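Local coordinates for hypothetical protein TTHC002 (Thermus thermophilus, PDB 2DBS), which is of unknown function: a small two-subunit protein from an extreme thermophile, belonging to a family for which no activity has been assigned, at residues B[47-50]-B[51-55]; B[12-15]-B[16-20]. All blocks are in the same frame, centred on the assembly; numbering follows the deposited sequence.

Contact 1: residues B[47-50]-B[51-55]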
ATOM      1  N   GLN B  47      -9.711  -8.180   3.098  1.00 46.07           N
ATOM      2  CA  GLN B  47     -11.072  -7.649   3.045  1.00 46.55           C
ATOM      3  C   GLN B  47     -11.027  -6.183   2.632  1.00 46.08           C
ATOM      4  O   GLN B  47     -11.806  -5.738   1.783  1.00 45.95           O
ATOM      5  CB  GLN B  47     -11.755  -7.762   4.414  1.00 48.51           C
ATOM      6  CG  GLN B  47     -11.717  -9.155   5.038  1.00 52.25           C
ATOM      7  CD  GLN B  47     -12.252 -10.257   4.115  1.00 55.08           C
ATOM      8  OE1 GLN B  47     -11.571 -10.680   3.172  1.00 56.45           O
ATOM      9  NE2 GLN B  47     -13.476 -10.720   4.383  1.00 55.68           N
ATOM     10  N   ALA B  48     -10.111  -5.436   3.244  1.00 45.41           N
ATOM     11  CA  ALA B  48      -9.952  -4.022   2.952  1.00 44.30           C
ATOM     12  C   ALA B  48      -9.632  -3.759   1.481  1.00 44.18           C
ATOM     13  O   ALA B  48     -10.118  -2.781   0.919  1.00 45.37           O
ATOM     14  CB  ALA B  48      -8.870  -3.431   3.830  1.00 44.60           C
ATOM     15  N   LEU B  49      -8.815  -4.602   0.849  1.00 44.08           N
ATOM     16  CA  LEU B  49      -8.488  -4.390  -0.569  1.00 44.32           C
ATOM     17  C   LEU B  49      -9.691  -4.762  -1.436  1.00 44.90           C
ATOM     18  O   LEU B  49      -9.911  -4.170  -2.485  1.00 43.90           O
ATOM     19  CB  LEU B  49      -7.246  -5.200  -1.013  1.00 43.54           C
ATOM     20  CG  LEU B  49      -6.669  -4.847  -2.413  1.00 43.48           C
ATOM     21  CD1 LEU B  49      -6.115  -3.428  -2.409  1.00 42.52           C
ATOM     22  CD2 LEU B  49      -5.568  -5.828  -2.826  1.00 41.68           C
ATOM     23  N   ALA B  50     -10.470  -5.742  -0.989  1.00 46.61           N
ATOM     24  CA  ALA B  50     -11.659  -6.155  -1.714  1.00 47.99           C
ATOM     25  C   ALA B  50     -12.574  -4.945  -1.848  1.00 49.97           C
ATOM     26  O   ALA B  50     -13.026  -4.605  -2.940  1.00 50.57           O
ATOM     27  CB  ALA B  50     -12.370  -7.253  -0.956  1.00 47.18           C
ATOM     28  N   TRP B  51     -12.828  -4.262  -0.740  1.00 51.68           N
ATOM     29  CA  TRP B  51     -13.723  -3.124  -0.810  1.00 52.93           C
ATOM     30  C   TRP B  51     -13.160  -1.959  -1.612  1.00 53.79           C
ATOM     31  O   TRP B  51     -13.915  -1.163  -2.180  1.00 53.11           O
ATOM     32  CB  TRP B  51     -14.147  -2.764   0.610  1.00 54.30           C
ATOM     33  CG  TRP B  51     -14.645  -4.021   1.247  1.00 57.55           C
ATOM     34  CD1 TRP B  51     -15.304  -5.031   0.612  1.00 58.82           C
ATOM     35  CD2 TRP B  51     -14.410  -4.480   2.582  1.00 59.01           C
ATOM     36  NE1 TRP B  51     -15.488  -6.088   1.459  1.00 59.43           N
ATOM     37  CE2 TRP B  51     -14.961  -5.773   2.681  1.00 58.89           C
ATOM     38  CE3 TRP B  51     -13.812  -3.914   3.715  1.00 60.80           C
ATOM     39  CZ2 TRP B  51     -14.897  -6.529   3.848  1.00 59.91           C
ATOM     40  CZ3 TRP B  51     -13.751  -4.670   4.885  1.00 60.78           C
ATOM     41  CH2 TRP B  51     -14.303  -5.956   4.944  1.00 60.53           C
ATOM     42  N   ALA B  52     -11.836  -1.884  -1.706  1.00 54.82           N
ATOM     43  CA  ALA B  52     -11.201  -0.822  -2.477  1.00 55.95           C
ATOM     44  C   ALA B  52     -11.296  -1.164  -3.964  1.00 56.87           C
ATOM     45  O   ALA B  52     -11.275  -0.275  -4.819  1.00 57.14           O
ATOM     46  CB  ALA B  52      -9.749  -0.671  -2.066  1.00 55.19           C
HETATM   47  N   MSE B  53     -11.400  -2.460  -4.264  1.00 57.55           N
HETATM   48  CA  MSE B  53     -11.509  -2.941  -5.644  1.00 57.36           C
HETATM   49  C   MSE B  53     -12.942  -2.912  -6.169  1.00 57.94           C
HETATM   50  O   MSE B  53     -13.209  -2.311  -7.207  1.00 58.58           O
HETATM   51  CB  MSE B  53     -11.011  -4.378  -5.771  1.00 57.93           C
HETATM   52  CG  MSE B  53      -9.548  -4.619  -5.442  1.00 58.61           C
HETATM   53 SE   MSE B  53      -9.058  -6.483  -5.746  1.00 58.29          SE
HETATM   54  CE  MSE B  53      -8.578  -6.372  -7.610  1.00 58.03           C
ATOM     55  N   GLU B  54     -13.857  -3.589  -5.472  1.00 57.95           N
ATOM     56  CA  GLU B  54     -15.265  -3.630  -5.885  1.00 57.89           C
ATOM     57  C   GLU B  54     -15.917  -2.322  -5.490  1.00 58.87           C
ATOM     58  O   GLU B  54     -17.102  -2.268  -5.178  1.00 58.19           O
ATOM     59  CB  GLU B  54     -15.994  -4.790  -5.208  1.00 56.30           C
ATOM     60  CG  GLU B  54     -16.217  -4.620  -3.719  1.00 53.52           C
ATOM     61  CD  GLU B  54     -16.425  -5.949  -3.026  1.00 53.56           C
ATOM     62  OE1 GLU B  54     -16.861  -5.958  -1.860  1.00 52.45           O
ATOM     63  OE2 GLU B  54     -16.136  -6.992  -3.653  1.00 53.30           O
ATOM     64  N   ALA B  55     -15.094  -1.277  -5.513  1.00 60.72           N
ATOM     65  CA  ALA B  55     -15.461   0.087  -5.169  1.00 61.53           C
ATOM     66  C   ALA B  55     -14.164   0.886  -5.268  1.00 62.79           C
ATOM     67  O   ALA B  55     -13.511   1.135  -4.248  1.00 63.36           O
ATOM     68  CB  ALA B  55     -16.002   0.143  -3.742  1.00 60.59           C
TER

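Contact 2: residues B[12-15]-B[16-20]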
ATOM      1  N   ASP B  12      -9.192   2.175  12.278  1.00 46.67           N
ATOM      2  CA  ASP B  12      -9.397   3.485  11.692  1.00 46.11           C
ATOM      3  C   ASP B  12      -9.370   4.467  12.837  1.00 45.63           C
ATOM      4  O   ASP B  12      -8.953   5.614  12.681  1.00 45.66           O
ATOM      5  CB  ASP B  12     -10.735   3.560  10.980  1.00 49.13           C
ATOM      6  CG  ASP B  12     -10.789   4.703   9.993  1.00 52.94           C
ATOM      7  OD1 ASP B  12     -10.452   5.848  10.383  1.00 54.97           O
ATOM      8  OD2 ASP B  12     -11.164   4.455   8.825  1.00 55.52           O
ATOM      9  N   GLY B  13      -9.815   3.996  13.997  1.00 44.44           N
ATOM     10  CA  GLY B  13      -9.815   4.837  15.171  1.00 42.94           C
ATOM     11  C   GLY B  13      -8.383   5.179  15.505  1.00 41.31           C
ATOM     12  O   GLY B  13      -8.042   6.357  15.627  1.00 42.05           O
ATOM     13  N   VAL B  14      -7.544   4.149  15.631  1.00 39.93           N
ATOM     14  CA  VAL B  14      -6.131   4.339  15.969  1.00 36.78           C
ATOM     15  C   VAL B  14      -5.451   5.260  14.972  1.00 35.71           C
ATOM     16  O   VAL B  14      -4.539   6.008  15.332  1.00 33.82           O
ATOM     17  CB  VAL B  14      -5.371   3.004  15.999  1.00 35.98           C
ATOM     18  CG1 VAL B  14      -3.945   3.238  16.514  1.00 37.42           C
ATOM     19  CG2 VAL B  14      -6.117   2.006  16.865  1.00 33.04           C
ATOM     20  N   LEU B  15      -5.908   5.205  13.723  1.00 35.85           N
ATOM     21  CA  LEU B  15      -5.354   6.042  12.663  1.00 35.91           C
ATOM     22  C   LEU B  15      -5.644   7.516  12.907  1.00 36.60           C
ATOM     23  O   LEU B  15      -4.752   8.346  12.790  1.00 35.20           O
ATOM     24  CB  LEU B  15      -5.918   5.627  11.305  1.00 35.03           C
ATOM     25  CG  LEU B  15      -5.414   6.428  10.107  1.00 35.77           C
ATOM     26  CD1 LEU B  15      -3.945   6.141   9.808  1.00 36.03           C
ATOM     27  CD2 LEU B  15      -6.245   6.058   8.918  1.00 37.36           C
HETATM   28  N   MSE B  16      -6.884   7.848  13.254  1.00 39.43           N
HETATM   29  CA  MSE B  16      -7.210   9.250  13.496  1.00 41.84           C
HETATM   30  C   MSE B  16      -6.524   9.846  14.727  1.00 41.01           C
HETATM   31  O   MSE B  16      -6.236  11.044  14.747  1.00 40.06           O
HETATM   32  CB  MSE B  16      -8.729   9.476  13.581  1.00 46.60           C
HETATM   33  CG  MSE B  16      -9.120  10.982  13.571  1.00 51.48           C
HETATM   34 SE   MSE B  16      -8.324  12.141  12.102  1.00 59.53          SE
HETATM   35  CE  MSE B  16      -7.907  10.757  10.790  1.00 57.18           C
ATOM     36  N   GLN B  17      -6.260   9.032  15.745  1.00 39.93           N
ATOM     37  CA  GLN B  17      -5.560   9.535  16.927  1.00 40.48           C
ATOM     38  C   GLN B  17      -4.206  10.077  16.478  1.00 39.32           C
ATOM     39  O   GLN B  17      -3.747  11.114  16.961  1.00 39.47           O
ATOM     40  CB  GLN B  17      -5.387   8.419  17.960  1.00 41.56           C
ATOM     41  CG  GLN B  17      -6.730   7.916  18.471  1.00 44.69           C
ATOM     42  CD  GLN B  17      -6.601   6.918  19.593  1.00 46.60           C
ATOM     43  OE1 GLN B  17      -5.898   7.175  20.568  1.00 49.85           O
ATOM     44  NE2 GLN B  17      -7.290   5.778  19.474  1.00 45.33           N
ATOM     45  N   TYR B  18      -3.591   9.371  15.530  1.00 38.55           N
ATOM     46  CA  TYR B  18      -2.304   9.760  14.957  1.00 37.45           C
ATOM     47  C   TYR B  18      -2.466  10.968  14.044  1.00 38.89           C
ATOM     48  O   TYR B  18      -1.719  11.931  14.136  1.00 39.06           O
ATOM     49  CB  TYR B  18      -1.723   8.601  14.154  1.00 36.45           C
ATOM     50  CG  TYR B  18      -0.846   7.655  14.942  1.00 34.00           C
ATOM     51  CD1 TYR B  18       0.517   7.909  15.102  1.00 32.36           C
ATOM     52  CD2 TYR B  18      -1.369   6.490  15.510  1.00 31.39           C
ATOM     53  CE1 TYR B  18       1.339   7.014  15.805  1.00 30.75           C
ATOM     54  CE2 TYR B  18      -0.554   5.601  16.214  1.00 29.37           C
ATOM     55  CZ  TYR B  18       0.796   5.869  16.355  1.00 27.83           C
ATOM     56  OH  TYR B  18       1.607   5.005  17.046  1.00 28.37           O
ATOM     57  N   LEU B  19      -3.445  10.915  13.155  1.00 40.17           N
ATOM     58  CA  LEU B  19      -3.667  12.031  12.253  1.00 43.08           C
ATOM     59  C   LEU B  19      -3.919  13.305  13.046  1.00 43.17           C
ATOM     60  O   LEU B  19      -3.450  14.384  12.676  1.00 43.97           O
ATOM     61  CB  LEU B  19      -4.841  11.722  11.326  1.00 44.90           C
ATOM     62  CG  LEU B  19      -4.425  10.987  10.049  1.00 45.62           C
ATOM     63  CD1 LEU B  19      -3.766  11.990   9.131  1.00 47.64           C
ATOM     64  CD2 LEU B  19      -3.459   9.839  10.353  1.00 45.58           C
ATOM     65  N   LEU B  20      -4.642  13.168  14.147  1.00 42.82           N
ATOM     66  CA  LEU B  20      -4.935  14.305  14.995  1.00 44.01           C
ATOM     67  C   LEU B  20      -3.819  14.591  16.002  1.00 46.63           C
ATOM     68  O   LEU B  20      -2.974  15.475  15.776  1.00 48.02           O
ATOM     69  CB  LEU B  20      -6.250  14.085  15.736  1.00 40.88           C
ATOM     70  CG  LEU B  20      -7.479  14.120  14.842  1.00 39.19           C
ATOM     71  CD1 LEU B  20      -8.679  13.790  15.674  1.00 37.51           C
ATOM     72  CD2 LEU B  20      -7.624  15.492  14.171  1.00 38.74           C
TER

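Contact 1: residues B[47-50]-B[51-55]
The carbonyl of Gln47 meets Trp51 twice. Its oxygen accepts the backbone hydrogen bond of the helix, Trp51 N to Gln47 O at 3.1 Å, and the same atom stands 3.0 Å above the plane of the indole, over the middle of the ring system. The ring reaches this place because CG of Trp51 is turned anti to its own carbonyl carbon (chi1 -51°), which folds the indole back along the preceding turn. Gln47 CB comes down on the six-membered ring, 3.2 Å from Trp51 CH2, a tight fit; beyond it the chain bends at chi2, and the side-chain amide ends up at 64° to the indole.

Ala48 O takes Ala52 N in a longer bond of 3.3 Å; the next two acceptors are shared. Leu49 O receives Met53 N at 2.9 Å and, weakly, Ala52 N; Ala50 O receives Glu54 N at 2.9 Å in a nearly straight bond and, weakly, Met53 N. Met53, a selenomethionine, crosses Leu49 at a slant, CG to CG at 4.2 Å, and both residues pack on Arg75 of the second subunit. On the inner side of helix 42-53, Ala48 and Ala52 rest on Leu37 and Val35 of strand 33-38, while Trp51 touches Leu8 of helix 8-20.

Glu54, the first residue to leave helical geometry, sends its side chain back past the last turn, its CG 3.3 Å from Ala50 O and its carboxylate carbon level with the edge of the indole. Thus the carbonyls of Gln47 to Ala50 are all occupied by backbone donors, those of Leu49 and Ala50 by two each, the second weak, whereas a carboxylate lying near Ala50 O at the negative end of the helix dipole is probably disfavoured electrostatically.

Contact 2: residues B[12-15]-B[16-20]
Val14 and Tyr18, one helical turn apart, run side by side and point the same way, with Val14 CG1 4.1 Å from Tyr18 CE2. The methyl gets there because CG1 is anti to the backbone N (chi1 -173°). The phenol does not lay a face on the turn before it: an edge meets the backbone, with Tyr18 CD2 3.2 Å from Val14 O and that oxygen close to the ring plane. The same carbonyl takes Tyr18 N in a long, weak bond of 3.5 Å, and Tyr18 N leans weakly on Leu15 O as well. Replaced by an alanine, Tyr18 would probably leave Val14 CG1 without its aromatic neighbour and strip the ring edge from Val14 O.

Leu15 and Leu19 form the second pair, again side by side and similarly directed, joined through Leu15 CD1 and Leu19 CD2 at 3.8 Å. That CD2 also sits 3.1 Å from Leu15 O, the acceptor of Leu19 N at 2.9 Å. Gln17 takes the exposed side; its CG passes 3.5 Å from Gly13 O, which its own N binds.

The two pairs face different but overlapping surroundings of helix 8-20. Leu15 reaches across the sheet, touching Leu34 and Leu36 of strand 33-38, Ala66 and Phe68 of strand 63-69, and Pro73 and Leu76 of strand 72-79, while Leu19 continues the apolar side onto Leu24, Leu25 and Leu28 in the loop that follows. Val14 and Tyr18 share Pro73 with Leu15, and Tyr18 also packs on Val85 of the second subunit.

Contacts 1 and 2 illustrate one rule, residues four apart meeting along a helix, in two helices on opposite sides of the chain's centre. Their centres are 21 Å apart and their nearest atoms about 10 Å, so they do not touch. Strand 33-38 connects them: contact 2 leans on its even-numbered Leu34 and Leu36, contact 1 on the odd-numbered Val35 and Leu37, as expected where alternate residues of a strand serve opposite faces. Contact 1 belongs to the helix of a beta-alpha-beta unit; contact 2 precedes that unit in the chain. Each also reaches the second subunit. No active site or ligand is known to which either could be related.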